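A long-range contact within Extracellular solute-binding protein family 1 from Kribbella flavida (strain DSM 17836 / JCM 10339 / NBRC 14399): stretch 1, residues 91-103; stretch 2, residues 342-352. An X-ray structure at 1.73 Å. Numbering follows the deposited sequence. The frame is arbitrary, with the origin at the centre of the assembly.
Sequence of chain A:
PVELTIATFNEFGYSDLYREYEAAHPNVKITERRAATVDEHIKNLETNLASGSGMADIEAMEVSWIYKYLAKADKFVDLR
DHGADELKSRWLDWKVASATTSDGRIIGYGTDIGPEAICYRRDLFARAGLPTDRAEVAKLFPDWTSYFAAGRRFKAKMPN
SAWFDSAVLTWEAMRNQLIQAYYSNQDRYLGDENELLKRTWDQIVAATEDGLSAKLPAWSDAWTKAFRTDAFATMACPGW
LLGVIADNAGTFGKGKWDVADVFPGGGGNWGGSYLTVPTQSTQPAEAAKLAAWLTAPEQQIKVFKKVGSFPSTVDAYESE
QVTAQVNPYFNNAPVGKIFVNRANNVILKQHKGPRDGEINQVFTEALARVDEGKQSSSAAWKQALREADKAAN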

# COMPACT_ATOMS: atom_id res chain seq x y z
N TRP A 91 10.31 7.62 -11.91
CA TRP A 91 9.34 7.27 -10.88
C TRP A 91 8.86 8.49 -10.11
O TRP A 91 9.54 9.52 -10.04
N LEU A 92 7.67 8.36 -9.52
CA LEU A 92 7.26 9.25 -8.44
C LEU A 92 8.35 9.31 -7.39
O LEU A 92 8.92 8.28 -7.01
N ASP A 93 8.65 10.52 -6.91
CA ASP A 93 9.77 10.67 -5.99
C ASP A 93 9.58 9.85 -4.72
O ASP A 93 10.53 9.25 -4.21
N TRP A 94 8.34 9.76 -4.21
CA TRP A 94 8.12 8.97 -3.00
C TRP A 94 8.31 7.47 -3.24
O TRP A 94 8.68 6.74 -2.31
N LYS A 95 8.06 6.99 -4.46
CA LYS A 95 8.32 5.59 -4.75
C LYS A 95 9.81 5.29 -4.67
O LYS A 95 10.22 4.28 -4.09
N VAL A 96 10.64 6.17 -5.24
CA VAL A 96 12.09 5.98 -5.17
C VAL A 96 12.56 6.04 -3.73
O VAL A 96 13.39 5.22 -3.30
N ALA A 97 12.03 6.99 -2.96
CA ALA A 97 12.51 7.22 -1.60
C ALA A 97 12.32 6.00 -0.71
O ALA A 97 13.15 5.72 0.15
N SER A 98 11.22 5.27 -0.91
CA SER A 98 10.93 4.13 -0.04
C SER A 98 11.92 2.99 -0.22
O SER A 98 12.01 2.12 0.65
N ALA A 99 12.66 2.96 -1.33
CA ALA A 99 13.70 1.97 -1.56
C ALA A 99 15.10 2.58 -1.51
O ALA A 99 16.05 2.01 -2.04
N THR A 100 15.24 3.74 -0.87
CA THR A 100 16.52 4.43 -0.72
C THR A 100 16.92 4.42 0.74
O THR A 100 16.10 4.72 1.62
N THR A 101 18.18 4.07 1.00
CA THR A 101 18.71 4.03 2.35
C THR A 101 18.95 5.45 2.86
O THR A 101 18.95 6.42 2.11
N SER A 102 19.21 5.54 4.17
CA SER A 102 19.55 6.83 4.76
C SER A 102 20.77 7.45 4.10
O SER A 102 20.86 8.67 3.98
N ASP A 103 21.71 6.62 3.65
CA ASP A 103 22.94 7.10 3.05
C ASP A 103 22.85 7.27 1.54
O ASP A 103 23.86 7.58 0.90
N ARG A 342 -4.59 10.67 -7.45
CA ARG A 342 -4.29 10.17 -6.11
C ARG A 342 -2.81 9.84 -5.97
O ARG A 342 -2.21 10.08 -4.92
N ALA A 343 -2.20 9.29 -7.02
CA ALA A 343 -0.77 8.99 -6.96
C ALA A 343 0.05 10.27 -6.90
O ALA A 343 1.03 10.36 -6.15
N ASN A 344 -0.34 11.28 -7.69
CA ASN A 344 0.42 12.53 -7.74
C ASN A 344 0.34 13.31 -6.44
O ASN A 344 1.15 14.21 -6.22
N ASN A 345 -0.62 13.00 -5.57
CA ASN A 345 -0.79 13.77 -4.35
C ASN A 345 -0.34 13.01 -3.11
O ASN A 345 -0.57 13.49 -1.98
N VAL A 346 0.31 11.87 -3.29
CA VAL A 346 0.95 11.18 -2.17
C VAL A 346 2.20 11.95 -1.77
O VAL A 346 2.98 12.38 -2.63
N ILE A 347 2.37 12.15 -0.47
CA ILE A 347 3.61 12.66 0.09
C ILE A 347 4.04 11.69 1.18
O ILE A 347 3.30 11.48 2.15
N LEU A 348 5.21 11.08 1.01
CA LEU A 348 5.81 10.19 2.00
C LEU A 348 7.08 10.85 2.51
O LEU A 348 8.01 11.08 1.73
N LYS A 349 7.11 11.15 3.80
CA LYS A 349 8.32 11.69 4.42
C LYS A 349 8.71 10.92 5.66
O LYS A 349 9.66 11.31 6.35
N GLN A 350 8.00 9.83 5.97
CA GLN A 350 8.20 9.07 7.19
C GLN A 350 9.31 8.03 7.00
O GLN A 350 9.24 7.21 6.08
N HIS A 351 10.31 8.07 7.87
CA HIS A 351 11.35 7.05 7.85
C HIS A 351 10.84 5.79 8.54
O HIS A 351 10.20 5.86 9.60
N LYS A 352 11.12 4.64 7.94
CA LYS A 352 10.76 3.34 8.51
C LYS A 352 12.03 2.68 9.02
O LYS A 352 12.92 2.35 8.23

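Trp94 is the centre of this contact. Its CA-to-CB bond points toward stretch 2, and it gives up more surface there than any other residue of either stretch. Chi1 is p (56°) and chi2 is -94°. This conformation carries the indole across to the backbone where the helix of stretch 2 gives way to loop. The indole nitrogen finds an acceptor there: NE1 of Trp94 donates a hydrogen bond to O of Ala343 at 3.3 Å, with the oxygen at the ring edge.

Val346 covers one face of the indole. Its CA-to-CB bond points toward stretch 1 and its chi1 is t (172°). CG1 of Val346 lies 3.6 Å from the centroid of the five-membered ring of Trp94, 12° off the normal, a CH-pi contact. CB of Val346 is 3.5 Å from CE2 of Trp94.

Leu348 also points toward stretch 1, with chi1 m and chi2 t. This places CD1 of Leu348 3.7 Å from CE3 of Trp94. CD1 of Leu348 is also 3.6 Å from OG of Ser98, one helical turn after Trp94.

Leu92 sits at the N-cap position and points toward stretch 2, again m and t. CD1 of Leu92 reaches CB of Ala343 at 4.0 Å, and CD2 of Leu92 lies 3.7 Å from OD1 of Asn344. Asn344 starts away from stretch 1, but with chi1 m (-79°) its amide end comes nearer.

Asp93 touches no residue of stretch 2 directly. With chi1 p, its OD2 accepts a weak hydrogen bond from N of Trp94 at 2.7 Å. A water bridges the remaining gap, 2.9 Å from OD2 of Asp93 and 3.0 Å from O of Val346.

Farther along, OG of Ser102 approaches CE1 of His351 at 3.8 Å. His351 has chi1 t, and its NE2 is hydrogen-bonded elsewhere in the structure.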

# COMPACT_ATOMS: atom_id res chain seq x y z
CB TRP A 91 9.96 6.29 -9.88
CG TRP A 91 10.17 4.88 -10.38
CD1 TRP A 91 9.26 3.86 -10.39
CD2 TRP A 91 11.39 4.32 -10.88
NE1 TRP A 91 9.82 2.71 -10.90
CE2 TRP A 91 11.14 2.97 -11.19
CE3 TRP A 91 12.68 4.84 -11.08
CZ2 TRP A 91 12.12 2.12 -11.72
CZ3 TRP A 91 13.66 3.99 -11.61
CH2 TRP A 91 13.37 2.65 -11.92
CB LEU A 92 5.95 8.75 -7.82
CG LEU A 92 4.73 8.80 -8.73
CD1 LEU A 92 3.66 7.86 -8.24
CD2 LEU A 92 4.20 10.25 -8.83
CB ASP A 93 10.00 12.15 -5.66
CG ASP A 93 8.73 12.88 -5.17
OD1 ASP A 93 8.84 14.09 -4.88
OD2 ASP A 93 7.64 12.26 -5.08
CB TRP A 94 6.73 9.25 -2.42
CG TRP A 94 5.55 9.04 -3.33
CD1 TRP A 94 4.92 9.98 -4.10
CD2 TRP A 94 4.81 7.82 -3.51
NE1 TRP A 94 3.86 9.42 -4.77
CE2 TRP A 94 3.76 8.10 -4.42
CE3 TRP A 94 4.93 6.53 -2.99
CZ2 TRP A 94 2.85 7.14 -4.82
CZ3 TRP A 94 4.01 5.57 -3.39
CH2 TRP A 94 2.98 5.88 -4.30
CB LYS A 95 7.76 5.21 -6.12
CG LYS A 95 7.94 3.72 -6.50
CD LYS A 95 6.98 2.83 -5.72
CE LYS A 95 7.09 1.36 -6.15
NZ LYS A 95 6.13 0.45 -5.43
CB VAL A 96 12.82 7.04 -6.02
CG1 VAL A 96 14.33 6.88 -5.89
CG2 VAL A 96 12.39 6.97 -7.47
CB ALA A 97 11.81 8.45 -1.00
CB SER A 98 9.51 3.62 -0.26
OG SER A 98 8.54 4.60 0.06
CB ALA A 99 13.49 1.27 -2.91
CB THR A 100 16.43 5.87 -1.24
OG1 THR A 100 15.97 5.85 -2.59
CG2 THR A 100 17.80 6.56 -1.20
CB THR A 101 20.02 3.27 2.40
OG1 THR A 101 21.01 4.00 1.67
CG2 THR A 101 19.86 1.87 1.79
CB SER A 102 19.79 6.67 6.26
OG SER A 102 18.62 6.17 6.90
CB ASP A 103 24.10 6.16 3.40
CG ASP A 103 23.79 4.72 3.05
OD1 ASP A 103 23.34 3.97 3.94
OD2 ASP A 103 23.99 4.34 1.88
CB ARG A 342 -5.15 8.95 -5.77
CG ARG A 342 -6.67 9.22 -5.76
CD ARG A 342 -7.11 10.15 -4.63
NE ARG A 342 -7.06 11.58 -4.98
CZ ARG A 342 -6.36 12.49 -4.30
NH1 ARG A 342 -6.39 13.76 -4.68
NH2 ARG A 342 -5.62 12.14 -3.25
CB ALA A 343 -0.35 8.14 -8.16
CB ASN A 344 -0.07 13.41 -8.89
CG ASN A 344 0.48 12.96 -10.23
OD1 ASN A 344 1.56 12.39 -10.30
ND2 ASN A 344 -0.26 13.22 -11.31
CB ASN A 345 -2.24 14.23 -4.23
CG ASN A 345 -2.50 15.44 -5.11
OD1 ASN A 345 -2.12 16.56 -4.76
ND2 ASN A 345 -3.11 15.22 -6.28
CB VAL A 346 1.28 9.73 -2.54
CG1 VAL A 346 2.13 9.07 -1.44
CG2 VAL A 346 0.02 8.94 -2.78
CB ILE A 347 3.47 14.09 0.64
CG1 ILE A 347 3.03 15.04 -0.48
CG2 ILE A 347 4.78 14.55 1.26
CD1 ILE A 347 2.69 16.43 -0.01
CB LEU A 348 6.14 8.82 1.40
CG LEU A 348 5.01 7.88 0.97
CD1 LEU A 348 5.60 6.52 0.61
CD2 LEU A 348 3.97 7.74 2.07
CB LYS A 349 8.14 13.18 4.75
CG LYS A 349 7.53 14.01 3.62
CD LYS A 349 8.06 15.45 3.59
CE LYS A 349 8.46 15.94 4.97
NZ LYS A 349 9.33 17.15 4.89
CB GLN A 350 6.88 8.40 7.57
CG GLN A 350 6.94 7.39 8.64
CD GLN A 350 5.57 6.81 8.89
OE1 GLN A 350 5.41 5.61 9.08
NE2 GLN A 350 4.56 7.68 8.88
CB HIS A 351 12.61 7.57 8.55
CG HIS A 351 13.69 6.54 8.66
ND1 HIS A 351 14.27 5.96 7.55
CD2 HIS A 351 14.28 5.98 9.74
CE1 HIS A 351 15.18 5.09 7.95
NE2 HIS A 351 15.21 5.08 9.27
CB LYS A 352 10.08 2.44 7.48
CG LYS A 352 9.01 3.10 6.65
CD LYS A 352 7.65 2.96 7.28
CE LYS A 352 6.56 3.47 6.34
NZ LYS A 352 5.22 3.16 6.87
O HOH W 1 5.70 13.45 -3.26